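Long-range contacts in Protease/Reverse transcriptase/ribonuclease H (Eastern chimpanzee simian foamy virus, PDB 7KSF), which combines an aspartic protease with a reverse transcriptase and a ribonuclease H, and so probably processes viral polyprotein and copies the viral RNA genome into DNA: residues Ile146-Ala152 against His256-Ser262; Gly252-His256 against Leu290-Asp294; Glu589-Asp595 against Gly613-Tyr619; Ile656-Val662 against Lys709-Gln715. The protein carries 1 engineered substitution. All coordinates share one frame; numbering follows the deposited sequence.

Interaction 1: residues Ile146-Ala152 against His256-Ser262; sequences IRPHNIA and HPITPES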
# COMPACT_ATOMS: atom_id res chain seq x y z
N ILE A 146 24.00 -11.98 13.51
CA ILE A 146 23.28 -12.16 14.76
C ILE A 146 23.31 -13.64 15.13
O ILE A 146 23.53 -14.51 14.29
CB ILE A 146 21.82 -11.65 14.66
CG1 ILE A 146 21.21 -11.42 16.05
CG2 ILE A 146 20.97 -12.61 13.85
CD1 ILE A 146 19.76 -10.99 16.03
N ARG A 147 23.10 -13.91 16.42
CA ARG A 147 23.03 -15.28 16.89
C ARG A 147 21.86 -15.98 16.22
O ARG A 147 20.71 -15.51 16.33
CB ARG A 147 22.87 -15.32 18.41
CG ARG A 147 24.09 -14.82 19.17
CD ARG A 147 23.98 -15.12 20.66
NE ARG A 147 25.16 -14.69 21.40
CZ ARG A 147 26.22 -15.46 21.64
NH1 ARG A 147 26.25 -16.70 21.20
NH2 ARG A 147 27.25 -14.97 22.33
N PRO A 148 22.08 -17.09 15.52
CA PRO A 148 20.99 -17.74 14.79
C PRO A 148 19.85 -18.16 15.71
O PRO A 148 20.07 -18.56 16.86
CB PRO A 148 21.67 -18.96 14.15
CG PRO A 148 23.10 -18.57 14.04
CD PRO A 148 23.38 -17.73 15.25
N HIS A 149 18.64 -18.07 15.19
CA HIS A 149 17.44 -18.37 15.97
C HIS A 149 17.17 -19.86 16.03
O HIS A 149 17.48 -20.61 15.10
CB HIS A 149 16.23 -17.66 15.37
CG HIS A 149 16.33 -16.16 15.36
ND1 HIS A 149 15.46 -15.35 16.06
CD2 HIS A 149 17.20 -15.33 14.74
CE1 HIS A 149 15.79 -14.09 15.87
NE2 HIS A 149 16.84 -14.05 15.07
N ASN A 150 16.58 -20.29 17.14
CA ASN A 150 16.11 -21.66 17.32
C ASN A 150 14.59 -21.64 17.29
O ASN A 150 13.96 -21.06 18.18
CB ASN A 150 16.63 -22.26 18.62
CG ASN A 150 16.34 -23.74 18.74
OD1 ASN A 150 17.11 -24.58 18.27
ND2 ASN A 150 15.21 -24.08 19.36
N ILE A 151 14.01 -22.25 16.26
CA ILE A 151 12.57 -22.30 16.10
C ILE A 151 12.03 -23.71 16.30
O ILE A 151 10.93 -24.03 15.85
CB ILE A 151 12.15 -21.73 14.74
CG1 ILE A 151 12.71 -22.59 13.60
CG2 ILE A 151 12.63 -20.30 14.59
CD1 ILE A 151 12.23 -22.17 12.23
N ALA A 152 12.80 -24.57 16.96
CA ALA A 152 12.39 -25.96 17.18
C ALA A 152 11.72 -26.13 18.54
O ALA A 152 12.04 -27.05 19.29
CB ALA A 152 13.59 -26.89 17.04
N HIS A 256 17.46 -12.99 8.83
CA HIS A 256 17.75 -13.65 10.10
C HIS A 256 17.97 -15.13 9.87
O HIS A 256 17.02 -15.83 9.47
CB HIS A 256 16.62 -13.43 11.08
CG HIS A 256 16.56 -12.04 11.63
ND1 HIS A 256 16.31 -10.94 10.84
CD2 HIS A 256 16.70 -11.57 12.90
CE1 HIS A 256 16.30 -9.86 11.59
NE2 HIS A 256 16.54 -10.21 12.85
N PRO A 257 19.16 -15.67 10.11
CA PRO A 257 19.37 -17.11 9.94
C PRO A 257 18.87 -17.89 11.14
O PRO A 257 18.85 -17.41 12.27
CB PRO A 257 20.90 -17.22 9.81
CG PRO A 257 21.41 -16.08 10.62
CD PRO A 257 20.40 -14.97 10.48
N ILE A 258 18.45 -19.12 10.86
CA ILE A 258 17.99 -20.03 11.90
C ILE A 258 19.09 -21.05 12.17
O ILE A 258 20.03 -21.22 11.39
CB ILE A 258 16.66 -20.72 11.52
CG1 ILE A 258 16.89 -21.75 10.41
CG2 ILE A 258 15.64 -19.69 11.08
CD1 ILE A 258 15.64 -22.51 10.03
N THR A 259 18.97 -21.75 13.30
CA THR A 259 19.99 -22.71 13.70
C THR A 259 19.99 -23.92 12.77
O THR A 259 18.94 -24.32 12.25
CB THR A 259 19.75 -23.16 15.14
OG1 THR A 259 20.77 -24.10 15.52
CG2 THR A 259 18.39 -23.82 15.28
N PRO A 260 21.32 -24.35 12.57
CA PRO A 260 21.40 -25.51 11.66
C PRO A 260 20.52 -26.67 12.07
O PRO A 260 20.11 -27.46 11.21
CB PRO A 260 22.89 -25.87 11.71
CG PRO A 260 23.58 -24.58 12.04
CD PRO A 260 22.65 -23.89 13.01
N GLU A 261 20.20 -26.80 13.36
CA GLU A 261 19.32 -27.88 13.79
C GLU A 261 17.89 -27.68 13.31
O GLU A 261 17.18 -28.66 13.09
CB GLU A 261 19.36 -28.00 15.32
CG GLU A 261 18.57 -29.19 15.87
CD GLU A 261 18.69 -29.31 17.37
OE1 GLU A 261 19.37 -28.47 17.99
OE2 GLU A 261 18.09 -30.25 17.94
N SER A 262 17.46 -26.43 13.13
CA SER A 262 16.08 -26.12 12.78
C SER A 262 15.82 -26.13 11.28
O SER A 262 14.70 -25.79 10.86
CB SER A 262 15.68 -24.76 13.35
OG SER A 262 15.60 -24.79 14.76

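Interaction 2: residues Gly252-His256 against Leu290-Asp294; sequences GFWAH and LFTAD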
# COMPACT_ATOMS: atom_id res chain seq x y z
N GLY A 252 12.67 -8.90 5.33
CA GLY A 252 13.73 -8.89 6.33
C GLY A 252 13.90 -10.22 7.03
O GLY A 252 15.01 -10.59 7.42
N PHE A 253 12.80 -10.96 7.20
CA PHE A 253 12.91 -12.29 7.81
C PHE A 253 13.84 -13.20 7.02
O PHE A 253 14.35 -14.17 7.58
CB PHE A 253 11.52 -12.92 7.94
CG PHE A 253 10.57 -12.52 6.86
CD1 PHE A 253 10.75 -12.98 5.57
CD2 PHE A 253 9.49 -11.70 7.13
CE1 PHE A 253 9.87 -12.61 4.56
CE2 PHE A 253 8.61 -11.33 6.14
CZ PHE A 253 8.81 -11.79 4.85
N TRP A 254 14.08 -12.91 5.74
CA TRP A 254 15.10 -13.65 5.00
C TRP A 254 16.52 -13.25 5.40
O TRP A 254 17.47 -13.85 4.89
CB TRP A 254 14.91 -13.46 3.50
CG TRP A 254 13.71 -14.15 2.95
CD1 TRP A 254 12.95 -15.10 3.58
CD2 TRP A 254 13.11 -13.96 1.66
NE1 TRP A 254 11.92 -15.51 2.77
CE2 TRP A 254 12.00 -14.82 1.58
CE3 TRP A 254 13.40 -13.14 0.57
CZ2 TRP A 254 11.18 -14.89 0.45
CZ3 TRP A 254 12.60 -13.21 -0.55
CH2 TRP A 254 11.50 -14.08 -0.60
N ALA A 255 16.68 -12.26 6.27
CA ALA A 255 18.02 -11.89 6.72
C ALA A 255 18.43 -12.58 8.01
O ALA A 255 19.63 -12.75 8.26
CB ALA A 255 18.12 -10.37 6.90
N HIS A 256 17.46 -12.99 8.83
CA HIS A 256 17.75 -13.65 10.10
C HIS A 256 17.97 -15.13 9.87
O HIS A 256 17.02 -15.83 9.47
CB HIS A 256 16.62 -13.43 11.08
CG HIS A 256 16.56 -12.04 11.63
ND1 HIS A 256 16.31 -10.94 10.84
CD2 HIS A 256 16.70 -11.57 12.90
CE1 HIS A 256 16.30 -9.86 11.59
NE2 HIS A 256 16.54 -10.21 12.85
N LEU A 290 10.08 -12.46 15.81
CA LEU A 290 11.53 -12.57 15.97
C LEU A 290 12.28 -11.53 15.15
O LEU A 290 13.37 -11.10 15.54
CB LEU A 290 12.00 -13.97 15.57
CG LEU A 290 11.72 -15.14 16.52
CD1 LEU A 290 12.21 -16.45 15.92
CD2 LEU A 290 12.36 -14.90 17.87
N PHE A 291 11.72 -11.12 14.02
CA PHE A 291 12.40 -10.18 13.14
C PHE A 291 12.22 -8.74 13.61
O PHE A 291 13.20 -7.99 13.74
CB PHE A 291 11.90 -10.35 11.71
CG PHE A 291 12.18 -9.16 10.83
CD1 PHE A 291 13.45 -8.93 10.35
CD2 PHE A 291 11.16 -8.28 10.50
CE1 PHE A 291 13.71 -7.84 9.55
CE2 PHE A 291 11.42 -7.19 9.70
CZ PHE A 291 12.69 -6.97 9.22
N THR A 292 10.98 -8.37 13.89
CA THR A 292 10.64 -7.01 14.31
C THR A 292 11.31 -6.59 15.61
O THR A 292 11.71 -5.43 15.76
CB THR A 292 9.11 -6.85 14.47
OG1 THR A 292 8.47 -7.18 13.23
CG2 THR A 292 8.77 -5.41 14.84
N ALA A 293 11.43 -7.51 16.56
CA ALA A 293 12.06 -7.18 17.83
C ALA A 293 13.50 -6.72 17.63
O ALA A 293 13.94 -5.76 18.26
CB ALA A 293 12.01 -8.37 18.78
N ASP A 294 14.22 -7.40 16.74
CA ASP A 294 15.60 -7.03 16.45
C ASP A 294 15.66 -5.63 15.84
O ASP A 294 16.53 -4.83 16.18
CB ASP A 294 16.23 -8.04 15.50
CG ASP A 294 17.63 -7.64 15.07
OD1 ASP A 294 18.16 -8.26 14.13
OD2 ASP A 294 18.19 -6.71 15.67

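Interaction 3: residues Glu589-Asp595 against Gly613-Tyr619; sequences EGVFYTD and GIVHATY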
# COMPACT_ATOMS: atom_id res chain seq x y z
N GLU A 589 1.11 21.57 -9.23
CA GLU A 589 2.26 21.49 -10.12
C GLU A 589 1.94 22.05 -11.50
O GLU A 589 2.81 22.64 -12.15
CB GLU A 589 2.73 20.04 -10.24
CG GLU A 589 3.99 19.86 -11.08
CD GLU A 589 4.35 18.41 -11.28
OE1 GLU A 589 3.52 17.54 -10.94
OE2 GLU A 589 5.47 18.13 -11.77
N GLY A 590 0.70 21.89 -11.96
CA GLY A 590 0.30 22.40 -13.25
C GLY A 590 -1.06 23.08 -13.23
O GLY A 590 -1.98 22.64 -12.54
N VAL A 591 -1.19 24.17 -14.00
CA VAL A 591 -2.43 24.92 -14.11
C VAL A 591 -2.80 24.98 -15.59
O VAL A 591 -1.98 25.36 -16.43
CB VAL A 591 -2.30 26.33 -13.52
CG1 VAL A 591 -3.57 27.13 -13.75
CG2 VAL A 591 -1.97 26.25 -12.04
N PHE A 592 -4.04 24.60 -15.90
CA PHE A 592 -4.52 24.53 -17.27
C PHE A 592 -5.70 25.48 -17.43
O PHE A 592 -6.77 25.26 -16.84
CB PHE A 592 -4.92 23.10 -17.64
CG PHE A 592 -3.76 22.23 -18.03
CD1 PHE A 592 -3.39 22.10 -19.35
CD2 PHE A 592 -3.04 21.55 -17.06
CE1 PHE A 592 -2.32 21.30 -19.71
CE2 PHE A 592 -1.97 20.75 -17.41
CZ PHE A 592 -1.61 20.62 -18.74
N TYR A 593 -5.51 26.54 -18.22
CA TYR A 593 -6.59 27.45 -18.56
C TYR A 593 -7.20 27.02 -19.89
O TYR A 593 -6.47 26.74 -20.85
CB TYR A 593 -6.09 28.89 -18.66
CG TYR A 593 -5.45 29.41 -17.40
CD1 TYR A 593 -6.22 29.90 -16.35
CD2 TYR A 593 -4.07 29.43 -17.25
CE1 TYR A 593 -5.64 30.39 -15.20
CE2 TYR A 593 -3.47 29.91 -16.11
CZ TYR A 593 -4.26 30.38 -15.08
OH TYR A 593 -3.68 30.87 -13.93
N THR A 594 -8.52 26.95 -19.95
CA THR A 594 -9.23 26.56 -21.15
C THR A 594 -10.30 27.57 -21.49
O THR A 594 -10.72 28.38 -20.65
CB THR A 594 -9.87 25.16 -21.02
OG1 THR A 594 -10.84 25.18 -19.97
CG2 THR A 594 -8.81 24.11 -20.72
N ASP A 595 -10.75 27.52 -22.75
CA ASP A 595 -11.80 28.39 -23.26
C ASP A 595 -12.20 27.88 -24.63
O ASP A 595 -11.56 26.99 -25.20
CB ASP A 595 -11.33 29.85 -23.33
CG ASP A 595 -12.47 30.81 -23.57
OD1 ASP A 595 -12.82 31.03 -24.75
OD2 ASP A 595 -13.03 31.34 -22.59
N GLY A 613 -9.01 26.99 -26.76
CA GLY A 613 -7.69 27.43 -26.35
C GLY A 613 -7.23 26.79 -25.06
O GLY A 613 -8.02 26.65 -24.12
N ILE A 614 -5.97 26.38 -25.00
CA ILE A 614 -5.41 25.68 -23.85
C ILE A 614 -4.09 26.32 -23.48
O ILE A 614 -3.27 26.63 -24.35
CB ILE A 614 -5.22 24.17 -24.13
CG1 ILE A 614 -6.57 23.50 -24.45
CG2 ILE A 614 -4.56 23.48 -22.95
CD1 ILE A 614 -6.91 23.45 -25.93
N VAL A 615 -3.88 26.54 -22.18
CA VAL A 615 -2.66 27.16 -21.66
C VAL A 615 -2.15 26.31 -20.50
O VAL A 615 -2.91 25.99 -19.58
CB VAL A 615 -2.90 28.61 -21.20
CG1 VAL A 615 -1.65 29.19 -20.58
CG2 VAL A 615 -3.37 29.47 -22.36
N HIS A 616 -0.86 25.96 -20.55
CA HIS A 616 -0.20 25.25 -19.46
C HIS A 616 0.62 26.26 -18.67
O HIS A 616 1.60 26.81 -19.18
CB HIS A 616 0.68 24.12 -19.99
CG HIS A 616 1.18 23.19 -18.92
ND1 HIS A 616 1.31 21.83 -19.12
CD2 HIS A 616 1.58 23.43 -17.65
CE1 HIS A 616 1.77 21.27 -18.01
NE2 HIS A 616 1.94 22.22 -17.11
N ALA A 617 0.23 26.50 -17.42
CA ALA A 617 0.88 27.47 -16.55
C ALA A 617 1.38 26.79 -15.29
O ALA A 617 0.72 25.90 -14.75
CB ALA A 617 -0.06 28.61 -16.20
N THR A 618 2.54 27.23 -14.81
CA THR A 618 3.14 26.74 -13.58
C THR A 618 3.37 27.91 -12.64
O THR A 618 3.92 28.94 -13.05
CB THR A 618 4.46 26.01 -13.85
OG1 THR A 618 5.38 26.90 -14.49
CG2 THR A 618 4.23 24.80 -14.75
N TYR A 619 2.94 27.76 -11.39
CA TYR A 619 3.07 28.80 -10.38
C TYR A 619 4.09 28.45 -9.30
O TYR A 619 4.14 29.13 -8.27
CB TYR A 619 1.71 29.08 -9.73
CG TYR A 619 0.74 29.83 -10.60
CD1 TYR A 619 -0.00 29.17 -11.57
CD2 TYR A 619 0.54 31.19 -10.44
CE1 TYR A 619 -0.90 29.84 -12.37
CE2 TYR A 619 -0.35 31.88 -11.24
CZ TYR A 619 -1.07 31.20 -12.20
OH TYR A 619 -1.96 31.89 -12.99

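Interaction 4: residues Ile656-Val662 against Lys709-Gln715; sequences IPGPVLV and KPDITIQ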
# COMPACT_ATOMS: atom_id res chain seq x y z
N ILE A 656 2.22 14.27 -16.60
CA ILE A 656 2.80 14.93 -15.44
C ILE A 656 2.23 14.29 -14.18
O ILE A 656 1.10 14.61 -13.78
CB ILE A 656 2.53 16.44 -15.47
CG1 ILE A 656 3.03 17.05 -16.78
CG2 ILE A 656 3.18 17.12 -14.27
CD1 ILE A 656 4.51 16.84 -17.04
N PRO A 657 2.97 13.40 -13.52
CA PRO A 657 2.47 12.78 -12.29
C PRO A 657 2.49 13.74 -11.10
O PRO A 657 3.51 13.85 -10.41
CB PRO A 657 3.42 11.60 -12.07
CG PRO A 657 4.69 12.03 -12.72
CD PRO A 657 4.29 12.86 -13.91
N GLY A 658 1.38 14.44 -10.87
CA GLY A 658 1.30 15.38 -9.78
C GLY A 658 -0.02 16.13 -9.74
O GLY A 658 -0.90 15.92 -10.58
N PRO A 659 -0.17 17.02 -8.76
CA PRO A 659 -1.43 17.77 -8.63
C PRO A 659 -1.55 18.85 -9.70
O PRO A 659 -0.66 19.69 -9.85
CB PRO A 659 -1.33 18.38 -7.23
CG PRO A 659 0.14 18.51 -6.99
CD PRO A 659 0.77 17.33 -7.67
N VAL A 660 -2.65 18.81 -10.45
CA VAL A 660 -2.91 19.77 -11.51
C VAL A 660 -4.33 20.31 -11.34
O VAL A 660 -5.16 19.74 -10.63
CB VAL A 660 -2.73 19.16 -12.91
CG1 VAL A 660 -1.26 18.87 -13.17
CG2 VAL A 660 -3.55 17.89 -13.05
N LEU A 661 -4.60 21.42 -12.03
CA LEU A 661 -5.88 22.10 -11.93
C LEU A 661 -6.26 22.64 -13.30
O LEU A 661 -5.49 23.38 -13.92
CB LEU A 661 -5.82 23.24 -10.90
CG LEU A 661 -7.03 24.17 -10.81
CD1 LEU A 661 -8.29 23.40 -10.48
CD2 LEU A 661 -6.78 25.26 -9.77
N VAL A 662 -7.46 22.28 -13.77
CA VAL A 662 -7.98 22.74 -15.04
C VAL A 662 -9.10 23.74 -14.77
O VAL A 662 -9.87 23.59 -13.82
CB VAL A 662 -8.48 21.57 -15.92
CG1 VAL A 662 -8.81 22.04 -17.32
CG2 VAL A 662 -7.44 20.46 -15.95
N LYS A 709 -6.19 9.04 -13.65
CA LYS A 709 -5.50 9.95 -12.74
C LYS A 709 -6.53 10.87 -12.09
O LYS A 709 -7.03 11.80 -12.74
CB LYS A 709 -4.43 10.75 -13.47
CG LYS A 709 -3.71 11.76 -12.59
CD LYS A 709 -2.67 12.55 -13.37
CE LYS A 709 -1.95 13.54 -12.47
NZ LYS A 709 -1.26 12.85 -11.34
N PRO A 710 -6.88 10.62 -10.83
CA PRO A 710 -7.84 11.49 -10.14
C PRO A 710 -7.23 12.76 -9.58
O PRO A 710 -7.94 13.54 -8.95
CB PRO A 710 -8.34 10.59 -9.00
CG PRO A 710 -7.17 9.71 -8.70
CD PRO A 710 -6.46 9.48 -10.00
N ASP A 711 -5.93 12.99 -9.80
CA ASP A 711 -5.22 14.11 -9.20
C ASP A 711 -5.61 15.42 -9.87
O ASP A 711 -5.05 16.47 -9.56
CB ASP A 711 -3.71 13.88 -9.30
CG ASP A 711 -2.93 14.59 -8.21
OD1 ASP A 711 -3.51 15.47 -7.55
OD2 ASP A 711 -1.75 14.25 -8.02
N ILE A 712 -6.57 15.36 -10.79
CA ILE A 712 -7.00 16.50 -11.57
C ILE A 712 -8.22 17.12 -10.91
O ILE A 712 -9.26 16.46 -10.76
CB ILE A 712 -7.31 16.09 -13.02
CG1 ILE A 712 -6.14 15.31 -13.61
CG2 ILE A 712 -7.63 17.31 -13.86
CD1 ILE A 712 -6.41 14.77 -15.00
N THR A 713 -8.10 18.38 -10.51
CA THR A 713 -9.20 19.16 -9.97
C THR A 713 -9.68 20.16 -11.01
O THR A 713 -8.94 20.55 -11.92
CB THR A 713 -8.78 19.89 -8.69
OG1 THR A 713 -7.59 20.64 -8.94
CG2 THR A 713 -8.53 18.90 -7.57
N ILE A 714 -10.94 20.57 -10.88
CA ILE A 714 -11.59 21.43 -11.86
C ILE A 714 -12.31 22.55 -11.12
O ILE A 714 -13.17 22.29 -10.27
CB ILE A 714 -12.58 20.65 -12.73
CG1 ILE A 714 -11.82 19.69 -13.66
CG2 ILE A 714 -13.46 21.60 -13.53
CD1 ILE A 714 -12.71 18.89 -14.58
N GLN A 715 -11.96 23.80 -11.45
CA GLN A 715 -12.59 24.99 -10.92
C GLN A 715 -13.44 25.66 -12.01
O GLN A 715 -13.66 25.10 -13.08
CB GLN A 715 -11.53 25.96 -10.38
CG GLN A 715 -10.93 25.57 -9.05
CD GLN A 715 -10.03 26.65 -8.49
OE1 GLN A 715 -9.86 27.71 -9.09
NE2 GLN A 715 -9.43 26.39 -7.33

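Interaction 1: residues Ile146-Ala152 against His256-Ser262
H256 meets H149 ring against ring: H149 NE2 lies in the plane of the H256 ring at its edge, 3.3 Å from H256 CD2. The two planes are 62° apart, so the imidazoles neither stack nor meet as a T. H149 has its CG beside its own backbone N (chi1 -62°), which brings the ring back along the chain toward H256. P257 follows, its CD touching I146 CG2 at 4.2 Å, while its carbonyl O accepts a hydrogen bond from H149 N (3.0 Å) and a CA-H...O contact from P148. I258 turns its CB away from the partner backbone, yet its CD1 ends 4.1 Å from I151 CD1. T259 N closes the bridge on H149 O at 2.6 Å, and the T259 CG2 methyl runs beside N150, pointing the same way. Past the turn, in which S262 N bonds T259 O, S262 OG accepts a weak hydrogen bond from I151 N (3.4 Å), and its CB packs on I151 CG1. With H149 N and O bonded around I258, the contact is an isolated beta bridge between two loops, joining the segment ahead of helix 171-184 to the loop between strands 243-249 and 268-270 of the reverse transcriptase.

Interaction 2: residues Gly252-His256 against Leu290-Asp294
H256 and F291 set their rings almost at right angles, planes 82° apart. The imidazole comes to the rim of the phenyl ring, with H256 CE1 near the phenyl plane and 3.2 Å from F291 CD1. One face of the imidazole is also approached by F291 CA, offset toward the rim. F291 reaches across because its CG is swung away from the backbone N (chi1 160°), which lays the ring over the 252-254 turn. There F253 N sits above one phenyl face, and G252, with no side chain to intervene, lets its CA approach F291 CE1 to 3.4 Å. The turn is held by A255 N bonding to G252 O.

One helical turn on from F291, D294 approaches the same imidazole from its nitrogen side. D294 CB lies at the imidazole edge, in its plane, 3.4 Å from H256 NE2, while the carboxylate plane stands steeply to the ring. H256 NE2 donates to D294 OD1 at 2.8 Å, a weak bond since it is bent to 127° at the hydrogen. The same OD1 is bonded by Y338 OH, and OD2 forms a salt bridge with R144.

Through its bonds to H256, Y338 and R144, D294 ties helix 287-299 to the 252-256 loop. The geometry is consistent with a proton on H256 NE2; D294 nearby would tend to favour a protonated imidazole, an effect that R144 probably tempers.

Interaction 3: residues Glu589-Asp595 against Gly613-Tyr619
F592 and H616 put their rings together on one side of the antiparallel pair. F592 CE2 lies over one face of the imidazole, 3.8 Å above its plane and offset toward the rim, with the rings tilted 49° and neither stacked nor T-shaped. Near the plane of the F592 ring, I614 CG2 touches its edge. On the other side of the sheet the edge of the Y593 ring meets A617 CB, 3.7 Å from Y593 CE2, and V615 CG1. Y619 approaches from the opposite direction, edge first; the modelled spacing of the two tyrosine hydroxyls is doubtful. V591 CG2 rests against Y619 CD1 at 3.6 Å. With CG anti to its carbonyl carbon (chi1 -58°), Y593 brings its ring edge to the A617 methyl.

Hydrogen-bonded pairs V591-A617 and Y593-V615 alternate with the non-hydrogen-bonded pairs F592-H616 and T594-I614. V591 O receives A617 N at 2.7 Å, and Y593 O receives V615 N at 2.9 Å. The last pair is less even: G613 N bonds D595 O at 3.0 Å, whereas D595 N to G613 O is weak. F592 and T594 face helix 638-654; Y593 and V615 face helix 727-744, and D595 touches A739 there and E642 of helix 638-654.

The strand brings D595 about 3 Å from the calcium ion at G596 and E642, which probably offsets repulsion of D595 by D665 and D736 in this acidic RNase H site.

Interaction 4: residues Ile656-Val662 against Lys709-Gln715
V660 and V662 pair in parallel with I712 and I714, the outer step of the five-stranded RNase H sheet, where strand 712-716 forms the margin beside strand 660-664. Helices 667-683 and 694-708 occupy the chain between the two strands.

Backbone hydrogen bonds set the pairing. V660 brackets I712: its O accepts T713 N at 3.2 Å, and its N makes only a weak, long bond to D711 O (3.5 Å). V662 brackets I714 in the same way, giving its N to T713 O at 2.9 Å and taking Q715 N on its O at 3.2 Å. T713 OG1 lies close to V660 O and also has a weak hydrogen bond with Y588 OH.

Polar side chains gather ahead of the strands. K709 extends straight to CE and bends only at its end (chi4 59°), which sets NZ near G658 O for a weak hydrogen bond of 3.2 Å. D711 OD2 lies 3.6 Å from K709 NZ, a long salt bridge within the segment, while the rest of the carboxylate runs beside the P659 ring. The K709 ammonium, near both G658 O and D711 OD2, would probably offset their negative charge.

Apolar contacts fill both sides of the pair. V660 CG2 lies alongside I712 CG1 at 3.7 Å, and V662 CG2 packs on I712 CG2, on the side covered by helix 638-654. On the other side L661 crosses Q715 at about a right angle, its CD1 3.7 Å from Q715 CG.

How the interactions relate
From the N terminus, interaction 1 closes the longest loop, its 146-152 segment reaching forward over about a hundred residues to 256-262. Interaction 2 crosses it, its segments alternating with those of interaction 1 along the chain and sharing H256; helix 287-299 adds to the junction, since L290 CD1 packs on H149. Interaction 2 lies within the reverse transcriptase region, to which interaction 1 ties a preceding loop. Far away, on the other side of the chain's centre and about 50 Å from interaction 2 between centres, interaction 3 closes a short hairpin-like span. Interaction 4 follows in series, spanning two helices. Strands 590-597 and 660-664 are neighbours, so interactions 3 and 4 continue one RNase H sheet.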